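Local coordinates for protein peptidoglycan-N-acetylmuramic acid deacetylase PdaC (Bacillus subtilis subsp. subtilis str. 168, PDB 6H8N) that removes the acetyl groups of N-acetylmuramic acid residues in peptidoglycan, which confers resistance to lysozyme, and also deacylates short chitin oligomers, at residues S31-Y35 against D170-K174. The protein carries 1 engineered substitution. Residue numbers count along the deposited sequence, not the author numbering.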
# COMPACT_ATOMS: atom_id res chain seq x y z
N SER A 31 -5.05 -4.60 -13.77
CA SER A 31 -6.14 -3.64 -13.63
C SER A 31 -5.60 -2.23 -13.51
O SER A 31 -6.12 -1.29 -14.12
CB SER A 31 -6.98 -3.97 -12.39
OG SER A 31 -7.57 -5.25 -12.42
N LEU A 32 -4.58 -2.04 -12.67
CA LEU A 32 -3.99 -0.71 -12.51
C LEU A 32 -3.46 -0.20 -13.84
O LEU A 32 -3.68 0.96 -14.20
CB LEU A 32 -2.87 -0.75 -11.47
CG LEU A 32 -3.33 -0.98 -10.03
CD1 LEU A 32 -2.15 -1.38 -9.15
CD2 LEU A 32 -4.02 0.27 -9.48
N LYS A 33 -2.76 -1.06 -14.59
CA LYS A 33 -2.21 -0.64 -15.86
C LYS A 33 -3.31 -0.28 -16.85
O LYS A 33 -3.22 0.74 -17.54
CB LYS A 33 -1.30 -1.75 -16.40
CG LYS A 33 -0.68 -1.44 -17.75
CD LYS A 33 0.52 -2.36 -18.03
CE LYS A 33 0.21 -3.84 -17.90
NZ LYS A 33 1.43 -4.69 -18.18
N LYS A 34 -4.38 -1.09 -16.90
CA LYS A 34 -5.48 -0.85 -17.83
C LYS A 34 -6.14 0.49 -17.56
O LYS A 34 -6.46 1.23 -18.50
CB LYS A 34 -6.51 -1.97 -17.69
CG LYS A 34 -7.80 -1.78 -18.52
CD LYS A 34 -8.76 -2.94 -18.27
CE LYS A 34 -10.14 -2.68 -18.85
NZ LYS A 34 -11.08 -3.83 -18.59
N TYR A 35 -6.35 0.82 -16.29
CA TYR A 35 -7.04 2.05 -15.92
C TYR A 35 -6.09 3.20 -15.63
O TYR A 35 -6.53 4.27 -15.21
CB TYR A 35 -7.99 1.78 -14.75
CG TYR A 35 -9.15 0.91 -15.16
CD1 TYR A 35 -10.15 1.40 -16.00
CD2 TYR A 35 -9.24 -0.41 -14.74
CE1 TYR A 35 -11.21 0.59 -16.39
CE2 TYR A 35 -10.31 -1.23 -15.13
CZ TYR A 35 -11.28 -0.71 -15.96
OH TYR A 35 -12.33 -1.51 -16.35
N ASP A 170 -10.27 -5.08 -8.98
CA ASP A 170 -10.51 -4.66 -10.36
C ASP A 170 -11.73 -3.76 -10.45
O ASP A 170 -11.69 -2.71 -11.11
CB ASP A 170 -10.69 -5.86 -11.27
CG ASP A 170 -10.95 -5.45 -12.72
OD1 ASP A 170 -10.01 -5.03 -13.41
OD2 ASP A 170 -12.13 -5.49 -13.16
N GLU A 171 -12.84 -4.16 -9.81
CA GLU A 171 -14.06 -3.37 -9.85
C GLU A 171 -13.88 -2.04 -9.13
O GLU A 171 -14.38 -1.01 -9.60
CB GLU A 171 -15.22 -4.18 -9.27
CG GLU A 171 -16.52 -3.44 -9.26
CD GLU A 171 -17.73 -4.29 -8.99
OE1 GLU A 171 -17.61 -5.52 -8.95
OE2 GLU A 171 -18.80 -3.68 -8.80
N ILE A 172 -13.18 -2.03 -8.00
CA ILE A 172 -12.91 -0.79 -7.27
C ILE A 172 -12.08 0.16 -8.12
O ILE A 172 -12.36 1.36 -8.19
CB ILE A 172 -12.24 -1.11 -5.92
CG1 ILE A 172 -13.24 -1.77 -4.97
CG2 ILE A 172 -11.59 0.13 -5.31
CD1 ILE A 172 -12.58 -2.55 -3.88
N ILE A 173 -11.04 -0.36 -8.75
CA ILE A 173 -10.19 0.47 -9.61
C ILE A 173 -11.02 1.08 -10.73
O ILE A 173 -10.93 2.28 -11.02
CB ILE A 173 -9.02 -0.35 -10.14
CG1 ILE A 173 -8.02 -0.66 -9.01
CG2 ILE A 173 -8.32 0.38 -11.31
CD1 ILE A 173 -7.08 -1.80 -9.31
N LYS A 174 -11.87 0.27 -11.37
CA LYS A 174 -12.71 0.79 -12.44
C LYS A 174 -13.66 1.88 -11.93
O LYS A 174 -13.79 2.95 -12.53
CB LYS A 174 -13.51 -0.33 -13.07
CG LYS A 174 -14.38 0.16 -14.23
CD LYS A 174 -15.28 -0.93 -14.78
CE LYS A 174 -15.94 -0.49 -16.09
NZ LYS A 174 -14.94 -0.29 -17.18
O HOH W 1 -10.03 -5.34 -16.10
O HOH W 2 -12.65 -4.07 -15.50
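Two nearly parallel helical segments, 31-35 and 170-174, lie 9.7 Å apart between axes and cross at -20°, with the CA atoms of Ser31 and Asp170 the closest pair, 5.6 Å apart. Ser31, in the m rotamer, directs OG across the gap to donate a short 2.6 Å hydrogen bond to OD1 of Asp170. The CA-to-CB bond of Asp170 points sideways, and its t rotamer swings the carboxylate back to the hydroxyl. Beside this polar pair, the side chain of Ile173 packs between the helices: its CD1 meets CD2 of Leu32 at 3.7 Å, while its CG2 packs 3.6 Å from CD2 of Tyr35. The phenol ring, with chi1 at m, leans over the second helix so that CA of Lys174 sits above one face, 4.1 Å from the centroid, a CH-pi contact. Extended through chi3, the Lys174 chain bends at chi4 (p) and brings NZ to donate to OH of Tyr35 at 3.0 Å. At the solvent-exposed edge, one water links NZ of Lys34 to OD1 of Asp170, and another joins Tyr35 OH to Asp170 OD2. Within this NodB-homology catalytic domain, a distorted (beta/alpha) barrel of the polysaccharide deacetylase family, the contact pairs the C-terminal part of helix 22-35 with helix 163-178, which follow parallel neighbouring strands 11-17 and 155-159; Ile172 continues the packing onto helix 139-149.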